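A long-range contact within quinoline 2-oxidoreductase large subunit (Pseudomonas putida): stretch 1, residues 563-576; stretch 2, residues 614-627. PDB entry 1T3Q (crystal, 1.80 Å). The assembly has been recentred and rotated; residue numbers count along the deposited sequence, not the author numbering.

Stretch 1, residues 563-576: IVRERVKQLAGHLL
Stretch 2, residues 614-627: ATHPPGFDATLEAT

A helix can be held by an extended, irregular chain when that chain runs back along one of its faces, and this contact in quinoline 2-oxidoreductase illustrates the principle. Stretch 1 is helical from Ile563, continuing a helix begun earlier, with regular i to i+4 hydrogen bonds; the first, Arg567 N to Ile563 O at 3.4 Å, is weak. Stretch 2 leaves a 3-10 segment at Thr615, makes a type II turn from Pro617 to Phe620 (Phe620 N to Pro617 O, 3.2 Å), and passes through loop into a strand at 625-627. Gly619 occupies the turn position with phi/psi 73/4°, a positive phi that favours glycine. The strand axis approaches the helix axis to 8.2 Å, their directions 143° apart. The register runs broadly antiparallel, with a local inversion at its first two pairs: CA atoms of His574 and Pro617 lie 6.1 Å apart, those of Leu571 and His616 6.1 Å, those of Arg567 and Ala622 7.1 Å, and those of Val564 and Leu624 5.2 Å.

At the strand end the packing is apolar. Ile563 (mt) places CG2 3.6 Å from Ala626 CB. Val564 (m) rests CG1 3.4 Å from Leu624 C, while Leu624 (mt) brings CD2 within 4.1 Å of Val568 CG2.

Arg567 is the polar centre. Its extended mtt side chain carries NH2 to Thr623 O in a 2.8 Å hydrogen bond (152°), near the guanidinium plane. Water extends this reach, accepting from Arg567 NH2 at 3.0 Å, with its oxygen 2.7 Å from Glu625 O. Asp621 OD1 instead lies over a guanidinium face, 3.7 Å from Arg567 NH1, so this long salt bridge is purely electrostatic. Asp621 (t) also orders its own loop, as OD2 accepts from Thr623 OG1 at 2.7 Å and from Thr623 N at 3.3 Å.

The CA-to-CB bond of Phe620 (chi1 -174°, chi2 -127°) points sideways, but the end of the side chain comes nearer the helix. Arg567 O lies near the ring plane at its edge, 3.2 Å from Phe620 CE2; Phe620 CZ packs 4.1 Å from Leu571 CB, an apolar contact. A second water accepts from both Gln570 NE2 (2.7 Å) and Asp621 N (3.0 Å), joining helix side chain to loop backbone.

Farther along, Leu571 (tp) sets CD1 3.8 Å from Pro617 CD. His574 (chi1 -180°, chi2 65°) receives Pro617 CB over its ring face, 3.7 Å from CB to the ring centroid, a CH-pi contact. The ring edge places CD2 3.0 Å from Thr615 O, a buried carbonyl without a hydrogen-bonding partner. Leu575 (mt) completes the packing, CD2 3.7 Å from Thr615 CB.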

# COMPACT_ATOMS: atom_id res chain seq x y z
N ILE B 563 -9.32 -29.20 -5.19
CA ILE B 563 -10.49 -29.09 -4.33
C ILE B 563 -11.61 -28.33 -5.02
O ILE B 563 -12.76 -28.78 -5.03
CB ILE B 563 -10.15 -28.40 -3.00
CG1 ILE B 563 -9.16 -29.25 -2.21
CG2 ILE B 563 -11.43 -28.16 -2.20
CD1 ILE B 563 -8.61 -28.57 -0.99
N VAL B 564 -11.30 -27.16 -5.58
CA VAL B 564 -12.33 -26.38 -6.24
C VAL B 564 -12.70 -27.00 -7.59
O VAL B 564 -13.85 -26.90 -8.02
CB VAL B 564 -11.91 -24.90 -6.39
CG1 VAL B 564 -11.76 -24.28 -5.01
CG2 VAL B 564 -10.60 -24.79 -7.15
N ARG B 565 -11.74 -27.63 -8.25
CA ARG B 565 -12.01 -28.28 -9.53
C ARG B 565 -13.07 -29.36 -9.32
O ARG B 565 -14.02 -29.47 -10.10
CB ARG B 565 -10.74 -28.93 -10.09
CG ARG B 565 -10.96 -29.70 -11.41
CD ARG B 565 -9.65 -30.15 -12.05
NE ARG B 565 -8.99 -31.22 -11.29
CZ ARG B 565 -7.85 -31.79 -11.65
NH1 ARG B 565 -7.32 -32.75 -10.90
NH2 ARG B 565 -7.22 -31.40 -12.75
N GLU B 566 -12.92 -30.15 -8.26
CA GLU B 566 -13.89 -31.20 -7.97
C GLU B 566 -15.29 -30.65 -7.76
O GLU B 566 -16.26 -31.26 -8.20
CB GLU B 566 -13.46 -32.00 -6.73
CG GLU B 566 -12.29 -32.93 -6.99
CD GLU B 566 -12.62 -33.98 -8.03
OE1 GLU B 566 -11.70 -34.45 -8.73
OE2 GLU B 566 -13.82 -34.34 -8.14
N ARG B 567 -15.41 -29.49 -7.12
CA ARG B 567 -16.72 -28.91 -6.89
C ARG B 567 -17.33 -28.46 -8.21
O ARG B 567 -18.55 -28.51 -8.39
CB ARG B 567 -16.61 -27.76 -5.89
CG ARG B 567 -16.30 -28.28 -4.49
CD ARG B 567 -15.91 -27.20 -3.50
NE ARG B 567 -15.47 -27.80 -2.24
CZ ARG B 567 -14.81 -27.15 -1.28
NH1 ARG B 567 -14.45 -27.79 -0.18
NH2 ARG B 567 -14.52 -25.87 -1.43
N VAL B 568 -16.49 -28.03 -9.15
CA VAL B 568 -16.97 -27.62 -10.46
C VAL B 568 -17.44 -28.87 -11.21
O VAL B 568 -18.47 -28.85 -11.90
CB VAL B 568 -15.85 -26.90 -11.27
CG1 VAL B 568 -16.27 -26.74 -12.73
CG2 VAL B 568 -15.58 -25.51 -10.67
N LYS B 569 -16.70 -29.97 -11.06
CA LYS B 569 -17.06 -31.23 -11.73
C LYS B 569 -18.39 -31.77 -11.18
O LYS B 569 -19.21 -32.29 -11.93
CB LYS B 569 -15.95 -32.26 -11.53
CG LYS B 569 -14.67 -31.94 -12.31
CD LYS B 569 -13.46 -32.70 -11.78
CE LYS B 569 -13.61 -34.21 -11.93
NZ LYS B 569 -12.41 -34.95 -11.41
N GLN B 570 -18.59 -31.63 -9.88
CA GLN B 570 -19.82 -32.09 -9.24
C GLN B 570 -21.03 -31.33 -9.75
O GLN B 570 -22.09 -31.91 -10.00
CB GLN B 570 -19.73 -31.92 -7.72
CG GLN B 570 -18.61 -32.71 -7.09
CD GLN B 570 -18.46 -32.43 -5.62
OE1 GLN B 570 -17.52 -32.92 -4.98
NE2 GLN B 570 -19.36 -31.64 -5.06
N LEU B 571 -20.89 -30.02 -9.89
CA LEU B 571 -21.99 -29.20 -10.37
C LEU B 571 -22.25 -29.49 -11.84
O LEU B 571 -23.39 -29.60 -12.28
CB LEU B 571 -21.66 -27.71 -10.19
CG LEU B 571 -22.73 -26.74 -10.69
CD1 LEU B 571 -24.05 -27.03 -10.00
CD2 LEU B 571 -22.29 -25.30 -10.42
N ALA B 572 -21.17 -29.62 -12.61
CA ALA B 572 -21.29 -29.90 -14.03
C ALA B 572 -21.92 -31.27 -14.26
O ALA B 572 -22.78 -31.43 -15.14
CB ALA B 572 -19.92 -29.84 -14.69
N GLY B 573 -21.50 -32.26 -13.48
CA GLY B 573 -22.04 -33.60 -13.62
C GLY B 573 -23.53 -33.61 -13.31
O GLY B 573 -24.30 -34.36 -13.92
N HIS B 574 -23.93 -32.78 -12.36
CA HIS B 574 -25.33 -32.69 -11.96
C HIS B 574 -26.17 -32.14 -13.11
O HIS B 574 -27.25 -32.66 -13.40
CB HIS B 574 -25.46 -31.77 -10.74
CG HIS B 574 -26.86 -31.62 -10.24
ND1 HIS B 574 -27.58 -32.66 -9.71
CD2 HIS B 574 -27.67 -30.53 -10.18
CE1 HIS B 574 -28.78 -32.23 -9.35
NE2 HIS B 574 -28.85 -30.94 -9.62
N LEU B 575 -25.67 -31.10 -13.76
CA LEU B 575 -26.38 -30.48 -14.87
C LEU B 575 -26.33 -31.33 -16.14
O LEU B 575 -27.29 -31.34 -16.92
CB LEU B 575 -25.80 -29.10 -15.16
CG LEU B 575 -25.89 -28.06 -14.04
CD1 LEU B 575 -25.07 -26.83 -14.41
CD2 LEU B 575 -27.35 -27.69 -13.82
N LEU B 576 -25.23 -32.04 -16.35
CA LEU B 576 -25.05 -32.88 -17.54
C LEU B 576 -25.46 -34.34 -17.34
O LEU B 576 -25.36 -35.15 -18.27
CB LEU B 576 -23.59 -32.82 -17.98
CG LEU B 576 -23.00 -31.44 -18.27
CD1 LEU B 576 -21.49 -31.54 -18.44
CD2 LEU B 576 -23.65 -30.86 -19.52
N ALA B 614 -30.39 -22.91 -7.49
CA ALA B 614 -31.24 -24.00 -7.94
C ALA B 614 -30.53 -25.10 -8.73
O ALA B 614 -31.04 -26.22 -8.82
CB ALA B 614 -32.39 -23.44 -8.77
N THR B 615 -29.36 -24.80 -9.28
CA THR B 615 -28.62 -25.78 -10.07
C THR B 615 -27.68 -26.66 -9.24
O THR B 615 -27.10 -27.61 -9.77
CB THR B 615 -27.76 -25.09 -11.16
OG1 THR B 615 -26.69 -24.36 -10.55
CG2 THR B 615 -28.60 -24.12 -11.98
N HIS B 616 -27.54 -26.35 -7.96
CA HIS B 616 -26.65 -27.11 -7.08
C HIS B 616 -27.19 -28.48 -6.69
O HIS B 616 -28.36 -28.62 -6.35
CB HIS B 616 -26.38 -26.33 -5.80
CG HIS B 616 -25.72 -25.00 -6.02
ND1 HIS B 616 -25.48 -24.48 -7.27
CD2 HIS B 616 -25.26 -24.08 -5.14
CE1 HIS B 616 -24.90 -23.30 -7.15
NE2 HIS B 616 -24.75 -23.03 -5.87
N PRO B 617 -26.33 -29.52 -6.72
CA PRO B 617 -26.76 -30.86 -6.34
C PRO B 617 -26.86 -30.94 -4.81
O PRO B 617 -26.27 -30.11 -4.11
CB PRO B 617 -25.65 -31.75 -6.90
CG PRO B 617 -24.44 -30.88 -6.78
CD PRO B 617 -24.96 -29.54 -7.27
N PRO B 618 -27.60 -31.92 -4.28
CA PRO B 618 -27.71 -32.01 -2.82
C PRO B 618 -26.37 -32.21 -2.11
O PRO B 618 -25.49 -32.91 -2.61
CB PRO B 618 -28.68 -33.18 -2.61
CG PRO B 618 -28.45 -34.03 -3.84
CD PRO B 618 -28.36 -33.00 -4.94
N GLY B 619 -26.23 -31.59 -0.94
CA GLY B 619 -25.01 -31.69 -0.15
C GLY B 619 -23.83 -30.93 -0.72
O GLY B 619 -22.72 -31.00 -0.19
N PHE B 620 -24.06 -30.19 -1.80
CA PHE B 620 -23.03 -29.42 -2.47
C PHE B 620 -22.42 -28.33 -1.59
O PHE B 620 -23.11 -27.72 -0.77
CB PHE B 620 -23.62 -28.76 -3.71
CG PHE B 620 -22.62 -28.04 -4.58
CD1 PHE B 620 -22.83 -26.71 -4.94
CD2 PHE B 620 -21.52 -28.70 -5.10
CE1 PHE B 620 -21.96 -26.05 -5.80
CE2 PHE B 620 -20.63 -28.05 -5.96
CZ PHE B 620 -20.86 -26.72 -6.31
N ASP B 621 -21.12 -28.10 -1.75
CA ASP B 621 -20.42 -27.04 -1.04
C ASP B 621 -20.00 -26.07 -2.15
O ASP B 621 -19.03 -26.32 -2.87
CB ASP B 621 -19.19 -27.57 -0.29
CG ASP B 621 -18.53 -26.50 0.58
OD1 ASP B 621 -17.64 -26.85 1.38
OD2 ASP B 621 -18.91 -25.32 0.46
N ALA B 622 -20.75 -24.99 -2.29
CA ALA B 622 -20.49 -24.01 -3.34
C ALA B 622 -19.22 -23.17 -3.18
O ALA B 622 -18.93 -22.33 -4.03
CB ALA B 622 -21.71 -23.10 -3.48
N THR B 623 -18.46 -23.39 -2.12
CA THR B 623 -17.23 -22.63 -1.91
C THR B 623 -16.23 -22.89 -3.03
O THR B 623 -15.78 -24.03 -3.20
CB THR B 623 -16.56 -23.00 -0.58
OG1 THR B 623 -17.52 -22.97 0.48
CG2 THR B 623 -15.44 -22.02 -0.27
N LEU B 624 -15.88 -21.86 -3.80
CA LEU B 624 -14.91 -22.05 -4.88
C LEU B 624 -13.53 -21.45 -4.61
O LEU B 624 -12.87 -20.96 -5.52
CB LEU B 624 -15.48 -21.53 -6.21
CG LEU B 624 -16.56 -22.40 -6.88
CD1 LEU B 624 -16.79 -21.91 -8.31
CD2 LEU B 624 -16.13 -23.87 -6.90
N GLU B 625 -13.11 -21.49 -3.35
CA GLU B 625 -11.80 -21.02 -2.94
C GLU B 625 -11.35 -22.03 -1.90
O GLU B 625 -12.09 -22.33 -0.96
CB GLU B 625 -11.86 -19.61 -2.33
CG GLU B 625 -10.48 -19.07 -1.94
CD GLU B 625 -10.49 -17.57 -1.64
OE1 GLU B 625 -9.40 -17.03 -1.34
OE2 GLU B 625 -11.56 -16.94 -1.71
N ALA B 626 -10.14 -22.56 -2.06
CA ALA B 626 -9.64 -23.56 -1.12
C ALA B 626 -8.14 -23.44 -0.91
O ALA B 626 -7.43 -22.88 -1.75
CB ALA B 626 -9.98 -24.97 -1.63
N THR B 627 -7.68 -23.98 0.21
CA THR B 627 -6.27 -23.93 0.58
C THR B 627 -5.79 -25.33 0.94
O THR B 627 -6.54 -26.12 1.52
CB THR B 627 -6.07 -22.99 1.79
OG1 THR B 627 -6.54 -21.68 1.44
CG2 THR B 627 -4.60 -22.91 2.19
O HOH W 1 -12.75 -24.47 0.49
O HOH W 2 -19.40 -30.33 -2.73